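Local structure of listeria nuclear targeted protein A (Listeria monocytogenes, 4CIH) at residues A21-S26 with E95-T100; D67-S72 with A77-F82; V113-K116 with N120-I123; T134-N137 with G142-L145. The protein relieves the silencing of interferon-stimulated genes in the infected host cell by binding the chromatin repressor BAHD1 and blocking its recruitment to those genes. The protein carries 2 engineered substitutions. One frame throughout, in Å; residues are numbered along the deposited sequence.

Contact 1 (A21-S26 with E95-T100)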
loop_
_atom_site.group_PDB
_atom_site.type_symbol
_atom_site.label_atom_id
_atom_site.label_comp_id
_atom_site.label_asym_id
_atom_site.label_seq_id
_atom_site.Cartn_x
_atom_site.Cartn_y
_atom_site.Cartn_z
ATOM N N ALA A 21 9.074 0.980 -1.432
ATOM C CA ALA A 21 10.059 0.624 -2.483
ATOM C C ALA A 21 9.514 -0.354 -3.522
ATOM O O ALA A 21 9.950 -0.352 -4.687
ATOM C CB ALA A 21 11.349 0.073 -1.889
ATOM N N ARG A 22 8.601 -1.209 -3.080
ATOM C CA ARG A 22 7.817 -2.056 -3.948
ATOM C C ARG A 22 6.841 -1.234 -4.788
ATOM O O ARG A 22 6.644 -1.503 -5.974
ATOM C CB ARG A 22 7.040 -3.135 -3.148
ATOM C CG ARG A 22 7.782 -3.983 -2.129
ATOM C CD ARG A 22 8.306 -5.283 -2.722
ATOM N NE ARG A 22 9.710 -5.198 -3.108
ATOM C CZ ARG A 22 10.747 -5.779 -2.492
ATOM N NH1 ARG A 22 10.601 -6.572 -1.442
ATOM N NH2 ARG A 22 11.978 -5.562 -2.958
ATOM N N GLU A 23 6.194 -0.250 -4.175
ATOM C CA GLU A 23 5.374 0.681 -4.959
ATOM C C GLU A 23 6.234 1.216 -6.088
ATOM O O GLU A 23 5.747 1.465 -7.218
ATOM C CB GLU A 23 4.887 1.854 -4.115
ATOM C CG GLU A 23 3.369 2.054 -4.146
ATOM C CD GLU A 23 2.956 3.376 -4.770
ATOM O OE1 GLU A 23 3.496 4.411 -4.317
ATOM O OE2 GLU A 23 2.106 3.387 -5.705
ATOM N N LEU A 24 7.506 1.428 -5.767
ATOM C CA LEU A 24 8.379 2.194 -6.654
ATOM C C LEU A 24 8.709 1.381 -7.859
ATOM O O LEU A 24 8.369 1.760 -8.979
ATOM C CB LEU A 24 9.669 2.646 -5.957
ATOM C CG LEU A 24 9.466 4.043 -5.390
ATOM C CD1 LEU A 24 10.643 4.929 -5.729
ATOM C CD2 LEU A 24 8.168 4.611 -5.965
ATOM N N SER A 25 9.303 0.217 -7.600
ATOM C CA SER A 25 9.724 -0.712 -8.640
ATOM C C SER A 25 8.543 -1.181 -9.445
ATOM O O SER A 25 8.716 -1.782 -10.508
ATOM C CB SER A 25 10.376 -1.956 -8.020
ATOM O OG SER A 25 11.350 -1.595 -7.059
ATOM N N SER A 26 7.353 -1.029 -8.884
ATOM C CA SER A 26 6.149 -1.452 -9.591
ATOM C C SER A 26 5.951 -0.444 -10.701
ATOM O O SER A 26 5.905 -0.785 -11.887
ATOM C CB SER A 26 4.949 -1.414 -8.653
ATOM O OG SER A 26 4.823 -2.633 -7.950
ATOM N N GLU A 95 -4.503 -2.134 -4.919
ATOM C CA GLU A 95 -5.461 -2.217 -5.986
ATOM C C GLU A 95 -4.872 -1.476 -7.167
ATOM O O GLU A 95 -4.668 -2.058 -8.249
ATOM C CB GLU A 95 -6.791 -1.617 -5.520
ATOM C CG GLU A 95 -8.021 -1.939 -6.361
ATOM C CD GLU A 95 -8.173 -3.402 -6.758
ATOM O OE1 GLU A 95 -7.822 -4.300 -5.970
ATOM O OE2 GLU A 95 -8.686 -3.658 -7.876
ATOM N N ARG A 96 -4.520 -0.213 -6.958
ATOM C CA ARG A 96 -4.103 0.616 -8.095
ATOM C C ARG A 96 -2.977 0.050 -8.946
ATOM O O ARG A 96 -3.013 0.177 -10.167
ATOM C CB ARG A 96 -3.852 2.082 -7.689
ATOM C CG ARG A 96 -3.960 3.016 -8.870
ATOM C CD ARG A 96 -3.620 4.445 -8.531
ATOM N NE ARG A 96 -2.198 4.578 -8.233
ATOM C CZ ARG A 96 -1.698 5.610 -7.589
ATOM N NH1 ARG A 96 -2.521 6.564 -7.178
ATOM N NH2 ARG A 96 -0.385 5.679 -7.370
ATOM N N ILE A 97 -1.985 -0.595 -8.333
ATOM C CA ILE A 97 -1.034 -1.363 -9.129
ATOM C C ILE A 97 -1.740 -2.502 -9.858
ATOM O O ILE A 97 -1.782 -2.515 -11.091
ATOM C CB ILE A 97 0.150 -1.917 -8.321
ATOM C CG1 ILE A 97 0.994 -0.763 -7.800
ATOM C CG2 ILE A 97 1.036 -2.764 -9.229
ATOM C CD1 ILE A 97 1.785 -1.110 -6.562
ATOM N N GLN A 98 -2.291 -3.448 -9.095
ATOM C CA GLN A 98 -3.117 -4.504 -9.661
ATOM C C GLN A 98 -3.850 -4.052 -10.912
ATOM O O GLN A 98 -3.813 -4.681 -11.974
ATOM C CB GLN A 98 -4.138 -4.951 -8.616
ATOM C CG GLN A 98 -4.914 -6.196 -8.997
ATOM C CD GLN A 98 -4.008 -7.390 -9.206
ATOM O OE1 GLN A 98 -3.548 -8.001 -8.243
ATOM N NE2 GLN A 98 -3.744 -7.725 -10.469
ATOM N N VAL A 99 -4.520 -2.926 -10.764
ATOM C CA VAL A 99 -5.479 -2.461 -11.730
ATOM C C VAL A 99 -4.746 -2.115 -13.009
ATOM O O VAL A 99 -5.146 -2.549 -14.091
ATOM C CB VAL A 99 -6.210 -1.265 -11.107
ATOM C CG1 VAL A 99 -7.014 -0.471 -12.124
ATOM C CG2 VAL A 99 -7.096 -1.782 -9.981
ATOM N N THR A 100 -3.628 -1.393 -12.882
ATOM C CA THR A 100 -2.907 -0.997 -14.078
ATOM C C THR A 100 -2.306 -2.147 -14.847
ATOM O O THR A 100 -2.291 -2.109 -16.079
ATOM C CB THR A 100 -1.917 0.176 -13.920
ATOM O OG1 THR A 100 -0.755 -0.077 -14.729
ATOM C CG2 THR A 100 -1.475 0.342 -12.494
#

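Contact 2 (D67-S72 with A77-F82)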
loop_
_atom_site.group_PDB
_atom_site.type_symbol
_atom_site.label_atom_id
_atom_site.label_comp_id
_atom_site.label_asym_id
_atom_site.label_seq_id
_atom_site.Cartn_x
_atom_site.Cartn_y
_atom_site.Cartn_z
ATOM N N ASP A 67 -0.417 -7.430 16.906
ATOM C CA ASP A 67 -1.465 -7.839 17.839
ATOM C C ASP A 67 -2.340 -6.637 18.047
ATOM O O ASP A 67 -3.482 -6.593 17.568
ATOM C CB ASP A 67 -0.915 -8.376 19.161
ATOM C CG ASP A 67 -2.022 -8.715 20.159
ATOM O OD1 ASP A 67 -2.656 -7.773 20.668
ATOM O OD2 ASP A 67 -2.247 -9.915 20.463
ATOM N N ALA A 68 -1.737 -5.618 18.657
ATOM C CA ALA A 68 -2.358 -4.305 18.840
ATOM C C ALA A 68 -3.003 -3.740 17.582
ATOM O O ALA A 68 -3.941 -2.932 17.700
ATOM C CB ALA A 68 -1.332 -3.313 19.368
ATOM N N ILE A 69 -2.510 -4.109 16.389
ATOM C CA ILE A 69 -3.182 -3.658 15.143
ATOM C C ILE A 69 -4.477 -4.434 14.868
ATOM O O ILE A 69 -5.501 -3.841 14.524
ATOM C CB ILE A 69 -2.220 -3.531 13.915
ATOM C CG1 ILE A 69 -1.277 -2.339 14.096
ATOM C CG2 ILE A 69 -2.961 -3.277 12.608
ATOM C CD1 ILE A 69 -1.981 -1.002 14.172
ATOM N N LYS A 70 -4.446 -5.754 15.032
ATOM C CA LYS A 70 -5.671 -6.539 15.240
ATOM C C LYS A 70 -6.664 -5.820 16.166
ATOM O O LYS A 70 -7.805 -5.477 15.777
ATOM C CB LYS A 70 -5.303 -7.889 15.881
ATOM C CG LYS A 70 -6.449 -8.878 16.096
ATOM C CD LYS A 70 -6.745 -9.690 14.826
ATOM C CE LYS A 70 -7.615 -10.907 15.134
ATOM N NZ LYS A 70 -8.264 -11.513 13.908
ATOM N N ARG A 71 -6.223 -5.607 17.408
ATOM C CA ARG A 71 -7.125 -5.271 18.518
ATOM C C ARG A 71 -7.389 -3.750 18.548
ATOM O O ARG A 71 -8.119 -3.215 19.386
ATOM C CB ARG A 71 -6.576 -5.883 19.815
ATOM C CG ARG A 71 -5.730 -7.155 19.540
ATOM C CD ARG A 71 -5.964 -8.406 20.403
ATOM N NE ARG A 71 -5.724 -8.163 21.824
ATOM C CZ ARG A 71 -6.708 -8.032 22.716
ATOM N NH1 ARG A 71 -7.972 -8.169 22.331
ATOM N NH2 ARG A 71 -6.454 -7.785 23.992
ATOM N N SER A 72 -6.855 -3.094 17.518
ATOM C CA SER A 72 -7.010 -1.657 17.254
ATOM C C SER A 72 -8.140 -0.899 17.954
ATOM O O SER A 72 -7.901 0.169 18.511
ATOM C CB SER A 72 -7.072 -1.398 15.743
ATOM O OG SER A 72 -8.185 -2.031 15.130
ATOM N N ALA A 77 -6.650 5.797 20.827
ATOM C CA ALA A 77 -7.194 6.517 19.675
ATOM C C ALA A 77 -6.255 6.603 18.465
ATOM O O ALA A 77 -6.681 6.421 17.336
ATOM C CB ALA A 77 -7.590 7.938 20.098
ATOM N N ASP A 78 -4.995 6.943 18.696
ATOM C CA ASP A 78 -4.073 7.201 17.587
ATOM C C ASP A 78 -3.766 5.916 16.830
ATOM O O ASP A 78 -3.518 5.937 15.624
ATOM C CB ASP A 78 -2.838 7.951 18.074
ATOM C CG ASP A 78 -3.110 9.430 18.221
ATOM O OD1 ASP A 78 -4.083 9.885 17.583
ATOM O OD2 ASP A 78 -2.389 10.144 18.959
ATOM N N THR A 79 -3.901 4.788 17.523
ATOM C CA THR A 79 -3.692 3.477 16.872
ATOM C C THR A 79 -4.771 2.971 15.891
ATOM O O THR A 79 -4.471 2.755 14.715
ATOM C CB THR A 79 -3.256 2.403 17.866
ATOM O OG1 THR A 79 -3.879 1.140 17.556
ATOM C CG2 THR A 79 -3.561 2.801 19.249
ATOM N N GLU A 80 -6.007 2.740 16.339
ATOM C CA GLU A 80 -6.995 2.229 15.397
ATOM C C GLU A 80 -7.090 3.184 14.243
ATOM O O GLU A 80 -7.231 2.751 13.095
ATOM C CB GLU A 80 -8.415 2.096 15.981
ATOM C CG GLU A 80 -9.533 2.580 15.023
ATOM C CD GLU A 80 -10.060 1.507 14.043
ATOM O OE1 GLU A 80 -9.340 0.545 13.752
ATOM O OE2 GLU A 80 -11.206 1.591 13.552
ATOM N N ALA A 81 -7.098 4.472 14.571
ATOM C CA ALA A 81 -7.142 5.549 13.598
ATOM C C ALA A 81 -6.164 5.229 12.500
ATOM O O ALA A 81 -6.553 5.196 11.329
ATOM C CB ALA A 81 -6.787 6.870 14.265
ATOM N N PHE A 82 -4.925 4.923 12.897
ATOM C CA PHE A 82 -3.818 4.547 12.004
ATOM C C PHE A 82 -4.081 3.292 11.186
ATOM O O PHE A 82 -3.769 3.222 9.990
ATOM C CB PHE A 82 -2.522 4.363 12.827
ATOM C CG PHE A 82 -1.494 3.516 12.144
ATOM C CD1 PHE A 82 -0.818 4.004 11.024
ATOM C CD2 PHE A 82 -1.200 2.228 12.606
ATOM C CE1 PHE A 82 0.101 3.224 10.353
ATOM C CE2 PHE A 82 -0.252 1.469 11.959
ATOM C CZ PHE A 82 0.379 1.959 10.824
#

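Contact 3 (V113-K116 with N120-I123)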
loop_
_atom_site.group_PDB
_atom_site.type_symbol
_atom_site.label_atom_id
_atom_site.label_comp_id
_atom_site.label_asym_id
_atom_site.label_seq_id
_atom_site.Cartn_x
_atom_site.Cartn_y
_atom_site.Cartn_z
ATOM N N VAL A 113 -14.579 -1.297 -11.243
ATOM C CA VAL A 113 -14.659 -1.430 -9.787
ATOM C C VAL A 113 -13.729 -0.461 -9.065
ATOM O O VAL A 113 -13.930 -0.113 -7.894
ATOM C CB VAL A 113 -14.199 -2.851 -9.421
ATOM C CG1 VAL A 113 -14.099 -3.065 -7.916
ATOM C CG2 VAL A 113 -15.067 -3.867 -10.127
ATOM N N PHE A 114 -12.705 -0.028 -9.793
ATOM C CA PHE A 114 -11.778 0.952 -9.276
ATOM C C PHE A 114 -12.485 2.265 -9.009
ATOM O O PHE A 114 -12.534 2.740 -7.874
ATOM C CB PHE A 114 -10.605 1.168 -10.248
ATOM C CG PHE A 114 -9.463 1.891 -9.613
ATOM C CD1 PHE A 114 -9.503 3.270 -9.460
ATOM C CD2 PHE A 114 -8.415 1.180 -9.043
ATOM C CE1 PHE A 114 -8.488 3.931 -8.794
ATOM C CE2 PHE A 114 -7.378 1.838 -8.407
ATOM C CZ PHE A 114 -7.416 3.217 -8.283
ATOM N N LYS A 115 -12.994 2.864 -10.076
ATOM C CA LYS A 115 -13.706 4.130 -10.037
ATOM C C LYS A 115 -14.972 3.962 -9.209
ATOM O O LYS A 115 -15.549 4.927 -8.683
ATOM C CB LYS A 115 -14.091 4.535 -11.463
ATOM C CG LYS A 115 -12.950 5.089 -12.311
ATOM C CD LYS A 115 -13.184 4.893 -13.814
ATOM C CE LYS A 115 -12.593 6.025 -14.674
ATOM N NZ LYS A 115 -13.531 7.167 -14.930
ATOM N N LYS A 116 -15.446 2.729 -9.105
ATOM C CA LYS A 116 -16.569 2.541 -8.221
ATOM C C LYS A 116 -16.027 2.747 -6.833
ATOM O O LYS A 116 -16.414 3.675 -6.149
ATOM C CB LYS A 116 -17.265 1.181 -8.422
ATOM C CG LYS A 116 -18.002 1.116 -9.761
ATOM C CD LYS A 116 -18.953 -0.071 -9.887
ATOM C CE LYS A 116 -20.006 0.203 -10.951
ATOM N NZ LYS A 116 -21.353 -0.301 -10.582
ATOM N N ASN A 120 -13.124 9.597 -6.131
ATOM C CA ASN A 120 -12.275 10.753 -6.464
ATOM C C ASN A 120 -10.803 10.493 -6.266
ATOM O O ASN A 120 -10.244 10.753 -5.188
ATOM C CB ASN A 120 -12.709 11.933 -5.632
ATOM C CG ASN A 120 -13.970 12.505 -6.157
ATOM O OD1 ASN A 120 -14.364 12.117 -7.243
ATOM N ND2 ASN A 120 -14.647 13.363 -5.393
ATOM N N GLN A 121 -10.176 9.958 -7.304
ATOM C CA GLN A 121 -8.969 9.179 -7.063
ATOM C C GLN A 121 -7.826 9.923 -6.400
ATOM O O GLN A 121 -7.058 9.309 -5.663
ATOM C CB GLN A 121 -8.481 8.526 -8.333
ATOM C CG GLN A 121 -9.381 7.418 -8.818
ATOM C CD GLN A 121 -8.976 7.038 -10.206
ATOM O OE1 GLN A 121 -7.884 7.402 -10.623
ATOM N NE2 GLN A 121 -9.831 6.326 -10.934
ATOM N N ILE A 122 -7.714 11.227 -6.643
ATOM C CA ILE A 122 -6.641 12.013 -6.010
ATOM C C ILE A 122 -7.031 12.522 -4.612
ATOM O O ILE A 122 -6.272 12.384 -3.635
ATOM C CB ILE A 122 -6.213 13.182 -6.924
ATOM C CG1 ILE A 122 -5.734 12.647 -8.284
ATOM C CG2 ILE A 122 -5.161 14.046 -6.246
ATOM C CD1 ILE A 122 -5.917 13.616 -9.435
ATOM N N ILE A 123 -8.228 13.105 -4.530
ATOM C CA ILE A 123 -8.815 13.573 -3.285
ATOM C C ILE A 123 -8.692 12.488 -2.185
ATOM O O ILE A 123 -8.583 12.784 -0.971
ATOM C CB ILE A 123 -10.296 13.959 -3.519
ATOM C CG1 ILE A 123 -10.455 14.977 -4.668
ATOM C CG2 ILE A 123 -11.005 14.360 -2.220
ATOM C CD1 ILE A 123 -9.325 15.981 -4.875
#

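Contact 4 (T134-N137 with G142-L145)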
loop_
_atom_site.group_PDB
_atom_site.type_symbol
_atom_site.label_atom_id
_atom_site.label_comp_id
_atom_site.label_asym_id
_atom_site.label_seq_id
_atom_site.Cartn_x
_atom_site.Cartn_y
_atom_site.Cartn_z
ATOM N N THR A 134 -0.017 12.122 9.226
ATOM C CA THR A 134 -0.287 12.590 10.584
ATOM C C THR A 134 -0.271 11.387 11.527
ATOM O O THR A 134 0.591 11.276 12.413
ATOM C CB THR A 134 -1.592 13.401 10.659
ATOM O OG1 THR A 134 -1.422 14.600 9.895
ATOM C CG2 THR A 134 -1.940 13.768 12.106
ATOM N N ALA A 135 -1.160 10.448 11.257
ATOM C CA ALA A 135 -1.273 9.185 12.002
ATOM C C ALA A 135 0.061 8.531 12.412
ATOM O O ALA A 135 0.140 7.876 13.453
ATOM C CB ALA A 135 -2.152 8.181 11.219
ATOM N N LEU A 136 1.086 8.644 11.576
ATOM C CA LEU A 136 2.410 8.122 11.951
ATOM C C LEU A 136 3.085 9.106 12.917
ATOM O O LEU A 136 3.607 8.737 13.996
ATOM C CB LEU A 136 3.268 7.912 10.692
ATOM C CG LEU A 136 3.073 6.719 9.735
ATOM C CD1 LEU A 136 3.424 7.123 8.315
ATOM C CD2 LEU A 136 3.889 5.483 10.107
ATOM N N ASN A 137 3.041 10.383 12.541
ATOM C CA ASN A 137 3.537 11.457 13.406
ATOM C C ASN A 137 2.886 11.370 14.786
ATOM O O ASN A 137 3.508 11.671 15.804
ATOM C CB ASN A 137 3.231 12.839 12.790
ATOM C CG ASN A 137 4.281 13.285 11.801
ATOM O OD1 ASN A 137 5.325 12.653 11.649
ATOM N ND2 ASN A 137 4.006 14.368 11.110
ATOM N N GLY A 142 8.537 8.793 13.020
ATOM C CA GLY A 142 9.016 9.533 11.871
ATOM C C GLY A 142 9.320 8.615 10.702
ATOM O O GLY A 142 10.410 8.050 10.610
ATOM N N TYR A 143 8.334 8.406 9.838
ATOM C CA TYR A 143 8.585 7.817 8.554
ATOM C C TYR A 143 7.929 8.695 7.537
ATOM O O TYR A 143 6.779 8.494 7.138
ATOM C CB TYR A 143 8.091 6.370 8.468
ATOM C CG TYR A 143 8.186 5.771 7.091
ATOM C CD1 TYR A 143 7.164 5.948 6.195
ATOM C CD2 TYR A 143 9.297 5.026 6.687
ATOM C CE1 TYR A 143 7.220 5.406 4.933
ATOM C CE2 TYR A 143 9.357 4.456 5.415
ATOM C CZ TYR A 143 8.312 4.675 4.539
ATOM O OH TYR A 143 8.303 4.172 3.245
ATOM N N GLU A 144 8.681 9.698 7.114
ATOM C CA GLU A 144 8.147 10.639 6.181
ATOM C C GLU A 144 7.865 9.926 4.864
ATOM O O GLU A 144 8.749 9.702 4.060
ATOM C CB GLU A 144 9.119 11.808 6.003
ATOM C CG GLU A 144 8.459 13.142 5.680
ATOM C CD GLU A 144 9.094 13.772 4.454
ATOM O OE1 GLU A 144 9.407 13.021 3.504
ATOM O OE2 GLU A 144 9.305 15.009 4.433
ATOM N N LEU A 145 6.597 9.571 4.667
ATOM C CA LEU A 145 6.104 9.036 3.404
ATOM C C LEU A 145 6.436 9.875 2.179
ATOM O O LEU A 145 6.944 11.001 2.267
ATOM C CB LEU A 145 4.589 8.937 3.446
ATOM C CG LEU A 145 3.746 8.072 4.359
ATOM C CD1 LEU A 145 2.352 8.234 3.762
ATOM C CD2 LEU A 145 4.231 6.622 4.410
#

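Contact 1 (A21-S26 with E95-T100)
Ile-97 of helix 77-103 reaches across to Ser-26 of helix 8-34 in the interior of the four-helical up-and-down bundle. The two helices run the same way, their short segments 18° apart, as the first and third long helices of such a bundle do. At 11.1 Å between the segment axes the pairing is loose. Ile-97 and the Glu-23/Arg-96 pair bridge most of the gap.

The apolar part is small. CD1 of Ile-97 packs 3.8 Å from CB of Ser-26, while its CG1 arm lies anti to the carbonyl carbon (chi1 -65°), carrying the methyl out toward helix 8-34. Isoleucine suits this buried place because both of its branches work: CG2 also comes near the serine. Met-56 of helix 42-63 touches Ile-97 as well.

The polar part is the serine hydroxyl, Ser-26 OG, which lies 3.7 Å from Ile-97 CD1. It turns back on its own helix and is satisfied there, donating 2.9 Å to Arg-22 O from a direction tilted 32° out of the carbonyl plane, so a small polar residue is accommodated in an apolar setting.

The charged pair is partly exposed. Glu-23 and Arg-96 cross at a slant, each chain bent (Glu-23 at chi2, Arg-96 at chi3), with carboxylate and guanidinium planes 51° apart. Their salt bridge is long, Glu-23 OE2 standing 3.8 Å from Arg-96 NH2.

Contact 2 (D67-S72 with A77-F82)
Glu-80 and Ser-72 meet where the chain passes from the short helix 67-70 into helix 77-103, at the turn between these two helices at one end of the four-helical bundle. Followed outward, Glu-80 begins at CB, which lies 3.2 Å from the backbone O of Ser-72, a close fit consistent with CA atoms of the two residues only 4.3 Å apart. The chain then bends at chi2 (87°), turning the carboxylate toward Ser-72 OG. CD comes to 4.1 Å from Ser-72 OG, and at the tip OE1 accepts a hydrogen bond of 3.1 Å from Ser-72 OG, which meets it from above the carboxylate plane, 39° out of it. Glutamate has the reach for this, and a serine is small enough to sit against the helix backbone. The same OG has a second hydrogen-bond partner, Lys-83 NZ.

Beside this pair, Thr-79 turns toward the loop, its OG1 buried with no polar partner in the model. The rest of the contact is apolar. Ile-69 and Phe-82 cross at about a right angle; the ring also touches Leu-132 and Leu-139 of helix 121-139 and meets Phe-86. A beta-branched isoleucine with a projecting CD1 methyl fits beside such a ring: this methyl sits at the ring edge, near the plane, 3.7 Å from Phe-82 CD2.

Contact 3 (V113-K116 with N120-I123)
Phe-114 holds CG anti to its own N (chi1 -165°), and Gln-121 holds CG anti to its carbonyl carbon (chi1 -70°) with the rest of the chain extended; together these torsions drive the glutamine straight at the rim of the phenyl ring. Its CG lies in the ring plane, 3.6 Å from Phe-114 CE1. The amide follows along the same edge, CD standing 3.4 Å from CE1 and NE2 3.4 Å from Phe-114 CD1. Ring and amide planes are 80° apart, so the amide stands nearly upright to the ring plane, and this is packing without a hydrogen bond. Glutamine suits the place because its methylene chain bridges the gap while its polar end stays near the surface. There NE2 also touches the aliphatic CG of Lys-115, at 3.6 Å, and the lysine chain bends beyond it at chi3 and chi4.

The pair spans the tight connection between the short helix 109-117 and the start of helix 121-139, the last long helix of the four-helical bundle. Phe-114 is meanwhile buried against helix 77-103, touching Phe-92, Glu-95, Arg-96 and Val-99, with the ring of Tyr-118 beside it, and Gln-121 meets its ring edge from the start of helix 121-139.

Contact 4 (T134-N137 with G142-L145)
The Tyr-143 ring is met at its edge by two leucine methyls, one from each segment. From helix 121-139, CD1 of Leu-136 lies near the ring plane, 4.5 Å from Tyr-143 CD1; from its own segment, CD2 of Leu-145 lies in the plane, 3.3 Å from Tyr-143 CE1 and 3.5 Å from Tyr-143 CD1. Neither methyl covers a face. The first is loose van der Waals packing, the second closer.

Leu-136 is the hub. Its CG sits anti to the carbonyl carbon (chi1 -77°), which carries the branch away from the helix toward the tail, and CD1 does all the near work: it comes 3.8 Å from the backbone O of Tyr-143 and 4.0 Å from Leu-145 CD2. The two leucines cross at about a right angle, each offering a methyl to the other.

Helix 121-139 is the last long helix of the four-helical up-and-down bundle, and after it the chain turns back and runs without regular structure alongside. Leucines suit this seam, since Leu-136 also touches Leu-16 of helix 8-34. Tyrosine combines the two needs of a partly buried place: its side chain touches Leu-16 and Ala-17, while OH hydrogen-bonds to Glu-20 OE1. The tail is held by its backbone as well, Leu-145 N donating to Gln-133 OE1, one turn or so before Leu-136 on the helix.

How the contacts relate
Contacts 1 to 3 lie within the bundle, and contact 4 joins its last helix to the irregular segment after it. Contacts 1 and 2 use the same helix, 77-103, yet lie on opposite sides of the chain's centre, their own centres 25 Å apart; contact 2 is nested in the loop that contact 1 closes. Phe-114 joins contact 1 to contact 3: its CD2 lies 3.4 Å from Val-99 CG2 and its CE2 3.5 Å from Arg-96 CA. At the other end, contacts 2 and 4 touch through Phe-82 CA and Ala-135 CB, 4.1 Å apart. Contacts 3 and 4 share helix 121-139 without touching, their nearest atoms about 12 Å apart.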